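Local coordinates for OxyR (Porphyromonas gingivalis, PDB 3HO7), which is probably a redox-sensitive, DNA-binding transcriptional activator of the LysR family, represented here by its regulatory domain, at residues Ser45-Ser50 and Gly59-Ala64; Arg51-Leu56 and Ser68-Glu73. All coordinates share one frame; numbering follows the deposited sequence.

Contact 1. Residues Ser45-Ser50 and Gly59-Ala64; sequences SEMQTS and GEIDMA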
loop_
_atom_site.group_PDB
_atom_site.type_symbol
_atom_site.label_atom_id
_atom_site.label_comp_id
_atom_site.label_asym_id
_atom_site.label_seq_id
_atom_site.Cartn_x
_atom_site.Cartn_y
_atom_site.Cartn_z
ATOM N N SER A 45 -7.185 1.008 -11.951
ATOM C CA SER A 45 -7.689 1.267 -10.610
ATOM C C SER A 45 -7.385 0.092 -9.692
ATOM O O SER A 45 -7.533 -1.066 -10.083
ATOM C CB SER A 45 -9.194 1.537 -10.644
ATOM O OG SER A 45 -9.890 0.462 -11.249
ATOM N N GLU A 46 -6.947 0.395 -8.474
ATOM C CA GLU A 46 -6.709 -0.636 -7.475
ATOM C C GLU A 46 -7.971 -0.880 -6.656
ATOM O O GLU A 46 -8.567 0.053 -6.118
ATOM C CB GLU A 46 -5.549 -0.254 -6.551
ATOM C CG GLU A 46 -4.186 -0.223 -7.229
ATOM C CD GLU A 46 -3.040 -0.069 -6.244
ATOM O OE1 GLU A 46 -3.090 -0.686 -5.156
ATOM O OE2 GLU A 46 -2.083 0.668 -6.560
ATOM N N MET A 47 -8.375 -2.143 -6.581
ATOM C CA MET A 47 -9.497 -2.555 -5.748
ATOM C C MET A 47 -9.170 -3.898 -5.128
ATOM O O MET A 47 -8.386 -4.668 -5.679
ATOM C CB MET A 47 -10.760 -2.740 -6.581
ATOM C CG MET A 47 -11.151 -1.583 -7.463
ATOM S SD MET A 47 -12.579 -2.074 -8.445
ATOM C CE MET A 47 -12.832 -0.602 -9.434
ATOM N N GLN A 48 -9.785 -4.187 -3.990
ATOM C CA GLN A 48 -9.758 -5.539 -3.465
ATOM C C GLN A 48 -10.767 -6.376 -4.246
ATOM O O GLN A 48 -11.598 -5.835 -4.980
ATOM C CB GLN A 48 -10.053 -5.549 -1.965
ATOM C CG GLN A 48 -8.845 -5.176 -1.115
ATOM C CD GLN A 48 -9.226 -4.715 0.274
ATOM O OE1 GLN A 48 -10.338 -4.236 0.499
ATOM N NE2 GLN A 48 -8.301 -4.850 1.216
ATOM N N THR A 49 -10.690 -7.692 -4.089
ATOM C CA THR A 49 -11.463 -8.620 -4.913
ATOM C C THR A 49 -12.954 -8.300 -4.973
ATOM O O THR A 49 -13.553 -8.302 -6.047
ATOM C CB THR A 49 -11.276 -10.071 -4.440
ATOM O OG1 THR A 49 -9.878 -10.386 -4.413
ATOM C CG2 THR A 49 -11.999 -11.034 -5.372
ATOM N N SER A 50 -13.549 -8.034 -3.817
ATOM C CA SER A 50 -14.980 -7.759 -3.751
ATOM C C SER A 50 -15.375 -6.659 -4.729
ATOM O O SER A 50 -16.287 -6.834 -5.537
ATOM C CB SER A 50 -15.383 -7.378 -2.326
ATOM O OG SER A 50 -14.896 -8.335 -1.402
ATOM N N GLY A 59 -20.370 -3.316 -14.739
ATOM C CA GLY A 59 -19.804 -2.715 -15.942
ATOM C C GLY A 59 -18.964 -1.484 -15.659
ATOM O O GLY A 59 -18.634 -0.727 -16.572
ATOM N N GLU A 60 -18.628 -1.281 -14.389
ATOM C CA GLU A 60 -17.775 -0.170 -13.978
ATOM C C GLU A 60 -16.356 -0.359 -14.505
ATOM O O GLU A 60 -15.637 0.611 -14.753
ATOM C CB GLU A 60 -17.753 -0.049 -12.452
ATOM C CG GLU A 60 -16.889 1.090 -11.926
ATOM C CD GLU A 60 -16.847 1.140 -10.405
ATOM O OE1 GLU A 60 -17.591 0.372 -9.762
ATOM O OE2 GLU A 60 -16.068 1.949 -9.855
ATOM N N ILE A 61 -15.957 -1.616 -14.670
ATOM C CA ILE A 61 -14.640 -1.945 -15.204
ATOM C C ILE A 61 -14.743 -3.080 -16.218
ATOM O O ILE A 61 -15.632 -3.926 -16.126
ATOM C CB ILE A 61 -13.650 -2.334 -14.086
ATOM C CG1 ILE A 61 -14.030 -3.683 -13.469
ATOM C CG2 ILE A 61 -13.596 -1.247 -13.022
ATOM C CD1 ILE A 61 -13.075 -4.144 -12.382
ATOM N N ASP A 62 -13.831 -3.092 -17.184
ATOM C CA ASP A 62 -13.859 -4.079 -18.258
ATOM C C ASP A 62 -13.179 -5.385 -17.865
ATOM O O ASP A 62 -13.638 -6.467 -18.230
ATOM C CB ASP A 62 -13.200 -3.511 -19.517
ATOM C CG ASP A 62 -13.967 -2.341 -20.099
ATOM O OD1 ASP A 62 -15.215 -2.353 -20.032
ATOM O OD2 ASP A 62 -13.323 -1.412 -20.627
ATOM N N MET A 63 -12.079 -5.275 -17.128
ATOM C CA MET A 63 -11.306 -6.441 -16.721
ATOM C C MET A 63 -10.781 -6.247 -15.309
ATOM O O MET A 63 -10.702 -5.122 -14.814
ATOM C CB MET A 63 -10.131 -6.669 -17.676
ATOM C CG MET A 63 -10.501 -6.635 -19.147
ATOM S SD MET A 63 -9.073 -6.758 -20.245
ATOM C CE MET A 63 -9.894 -6.683 -21.838
ATOM N N ALA A 64 -10.413 -7.348 -14.664
ATOM C CA ALA A 64 -9.839 -7.278 -13.329
ATOM C C ALA A 64 -8.717 -8.290 -13.150
ATOM O O ALA A 64 -8.867 -9.468 -13.479
ATOM C CB ALA A 64 -10.916 -7.484 -12.272
#

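Contact 2. Residues Arg51-Leu56 and Ser68-Glu73; sequences RCLASL and SKAETE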
loop_
_atom_site.group_PDB
_atom_site.type_symbol
_atom_site.label_atom_id
_atom_site.label_comp_id
_atom_site.label_asym_id
_atom_site.label_seq_id
_atom_site.Cartn_x
_atom_site.Cartn_y
_atom_site.Cartn_z
ATOM N N ARG A 51 -14.680 -5.527 -4.654
ATOM C CA ARG A 51 -14.942 -4.410 -5.554
ATOM C C ARG A 51 -14.748 -4.813 -7.011
ATOM O O ARG A 51 -15.539 -4.440 -7.875
ATOM C CB ARG A 51 -14.044 -3.217 -5.212
ATOM C CG ARG A 51 -14.372 -2.563 -3.883
ATOM C CD ARG A 51 -13.629 -1.249 -3.709
ATOM N NE ARG A 51 -12.196 -1.448 -3.510
ATOM C CZ ARG A 51 -11.634 -1.679 -2.329
ATOM N NH1 ARG A 51 -12.385 -1.742 -1.236
ATOM N NH2 ARG A 51 -10.322 -1.848 -2.238
ATOM N N CYS A 52 -13.693 -5.578 -7.276
ATOM C CA CYS A 52 -13.412 -6.050 -8.627
ATOM C C CYS A 52 -14.590 -6.820 -9.205
ATOM O O CYS A 52 -15.059 -6.525 -10.303
ATOM C CB CYS A 52 -12.170 -6.941 -8.644
ATOM S SG CYS A 52 -10.609 -6.068 -8.433
ATOM N N LEU A 53 -15.059 -7.816 -8.459
ATOM C CA LEU A 53 -16.149 -8.667 -8.920
ATOM C C LEU A 53 -17.436 -7.864 -9.095
ATOM O O LEU A 53 -18.180 -8.063 -10.056
ATOM C CB LEU A 53 -16.364 -9.828 -7.945
ATOM C CG LEU A 53 -15.108 -10.595 -7.522
ATOM C CD1 LEU A 53 -15.483 -11.862 -6.758
ATOM C CD2 LEU A 53 -14.241 -10.932 -8.728
ATOM N N ALA A 54 -17.688 -6.952 -8.162
ATOM C CA ALA A 54 -18.873 -6.102 -8.216
ATOM C C ALA A 54 -18.816 -5.147 -9.405
ATOM O O ALA A 54 -19.810 -4.955 -10.107
ATOM C CB ALA A 54 -19.026 -5.323 -6.919
ATOM N N SER A 55 -17.647 -4.553 -9.623
ATOM C CA SER A 55 -17.463 -3.602 -10.714
ATOM C C SER A 55 -17.558 -4.288 -12.073
ATOM O O SER A 55 -18.156 -3.753 -13.004
ATOM C CB SER A 55 -16.130 -2.870 -10.567
ATOM O OG SER A 55 -16.148 -2.030 -9.426
ATOM N N LEU A 56 -16.972 -5.475 -12.181
ATOM C CA LEU A 56 -17.060 -6.254 -13.410
ATOM C C LEU A 56 -18.514 -6.516 -13.790
ATOM O O LEU A 56 -18.925 -6.251 -14.919
ATOM C CB LEU A 56 -16.310 -7.579 -13.267
ATOM C CG LEU A 56 -14.804 -7.560 -13.537
ATOM C CD1 LEU A 56 -14.179 -8.894 -13.155
ATOM C CD2 LEU A 56 -14.531 -7.236 -14.997
ATOM N N SER A 68 -7.047 -15.004 -7.514
ATOM C CA SER A 68 -7.914 -16.145 -7.253
ATOM C C SER A 68 -8.941 -16.298 -8.369
ATOM O O SER A 68 -9.129 -15.389 -9.176
ATOM C CB SER A 68 -8.635 -15.963 -5.917
ATOM O OG SER A 68 -9.468 -14.815 -5.948
ATOM N N LYS A 69 -9.602 -17.452 -8.411
ATOM C CA LYS A 69 -10.709 -17.648 -9.334
ATOM C C LYS A 69 -11.891 -16.811 -8.865
ATOM O O LYS A 69 -12.116 -16.661 -7.663
ATOM C CB LYS A 69 -11.098 -19.127 -9.420
ATOM C CG LYS A 69 -10.055 -20.001 -10.100
ATOM C CD LYS A 69 -10.454 -21.469 -10.091
ATOM C CE LYS A 69 -9.355 -22.336 -10.684
ATOM N NZ LYS A 69 -8.103 -22.249 -9.881
ATOM N N ALA A 70 -12.633 -16.248 -9.814
ATOM C CA ALA A 70 -13.777 -15.412 -9.480
ATOM C C ALA A 70 -14.905 -16.251 -8.891
ATOM O O ALA A 70 -15.602 -15.812 -7.978
ATOM C CB ALA A 70 -14.262 -14.654 -10.708
ATOM N N GLU A 71 -15.157 -17.411 -9.481
ATOM C CA GLU A 71 -16.148 -18.320 -8.925
ATOM C C GLU A 71 -17.415 -17.531 -8.653
ATOM O O GLU A 71 -18.042 -17.672 -7.608
ATOM C CB GLU A 71 -15.618 -19.024 -7.678
ATOM C CG GLU A 71 -14.621 -20.116 -8.014
ATOM C CD GLU A 71 -13.893 -20.653 -6.805
ATOM O OE1 GLU A 71 -14.193 -20.207 -5.682
ATOM O OE2 GLU A 71 -13.018 -21.521 -6.987
ATOM N N THR A 72 -17.772 -16.681 -9.605
ATOM C CA THR A 72 -18.927 -15.808 -9.466
ATOM C C THR A 72 -19.809 -15.901 -10.706
ATOM O O THR A 72 -19.339 -15.694 -11.824
ATOM C CB THR A 72 -18.487 -14.342 -9.273
ATOM O OG1 THR A 72 -17.665 -14.236 -8.104
ATOM C CG2 THR A 72 -19.696 -13.430 -9.129
ATOM N N GLU A 73 -21.083 -16.222 -10.510
ATOM C CA GLU A 73 -22.021 -16.280 -11.623
ATOM C C GLU A 73 -21.960 -14.981 -12.426
ATOM O O GLU A 73 -22.094 -13.892 -11.869
ATOM C CB GLU A 73 -23.445 -16.532 -11.115
ATOM C CG GLU A 73 -24.518 -16.406 -12.183
ATOM C CD GLU A 73 -24.309 -17.362 -13.341
ATOM O OE1 GLU A 73 -23.863 -18.503 -13.096
ATOM O OE2 GLU A 73 -24.597 -16.977 -14.496
#

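Contact 1. Residues Ser45-Ser50 and Gly59-Ala64
M47 and I61 carry this contact through their methyl groups, CE of M47 lying 3.7 Å from CG2 of I61. The two side chains run past each other in opposite directions, and one methyl of each makes the touch. M47 places CG beside its own backbone N (chi1 -52°) and then stays extended, which brings the terminal methyl up to I61; a long, unbranched apolar chain suits this buried reach. The branched I61 offers CG2 in return. Around this pair the contacts are loose: S45 OG stands 4.4 Å from I61 CG2, and E60 OE2 lies 4.1 Å from M47 CE.

No hydrogen bond links the two segments. E60 turns its other carboxylate oxygen, OE1, to S55 of the helix, so an acid can border an apolar patch at the exposed edge.

Backbone bonds tie both segments to the strand lying between 40-46 and 63-66: S45 and M47 pair with V17, D62 with N14 and M63 with A16. M47 and I61 both pack on A16 of that strand, 11-17, and on S55 of helix 49-58, in a beta-alpha-beta crossover. On the other edge of strand 40-46, S45 pairs in parallel with a strand of the second subunit, so the sheet runs on across the interface.

Contact 2. Residues Arg51-Leu56 and Ser68-Glu73
T72 OG1 donates a hydrogen bond to A70 O at 2.6 Å, and L53 of the helix meets both of these oxygens with one methyl. The bond is strongly tilted, the donor standing 50° out of the carbonyl plane with a C=O...donor angle of 129°. It spans the turn at E71, whose backbone takes positive phi and psi, and so ties the loop back on itself. In T72 the hydroxyl oxygen lies anti to the carbonyl carbon (chi1 -59°), which lets it reach back two residues.

Across the contact everything is van der Waals. L53 CD1 comes to 3.5 Å from T72 OG1 and to 4.1 Å from A70 O, the leucine side chain lying at a slant to that of the threonine. The second branch, CD2, faces the methyl of A70, with CD2 to CB 4.2 Å. Leucine suits the place because its fork gives one methyl to the polar pair and one to the alanine, while the small side chain of A70 lets the loop lie close to the helix.

L53 also packs on L75 of strand 75-89, and A70 N bonds to D77 of the same strand. K69 forms a salt bridge with E188 on strand 184-194.

No hydrogen bond links the two segments, so dispersion and shape probably account for what attraction there is between them. The hydroxyl of T72 spends its proton on A70 O within the loop, which is consistent with its accepting an aliphatic methyl as neighbour.

How the contacts relate
The centres of the two contacts lie about 8 Å apart, on the same side of the chain's centre, and both contacts use helix 49-58. Along the chain their segments alternate: 45-50, 51-56, 59-64, 68-73. Contact 1 joins the end of strand 40-46 and the residues just before the helix to the loop that leads into strand 63-66; contact 2 packs the helix against the loop between strands 63-66 and 75-89. They meet directly, with D62 O 3.4 Å from L56 CD2 and L56 CD1 3.7 Å from A64 CB. Contact 1 thus closes the crossover from strand 40-46 to strand 63-66 in the regulatory domain, bordering the subunit interface, and contact 2 sets its helix against the loop leading out of it.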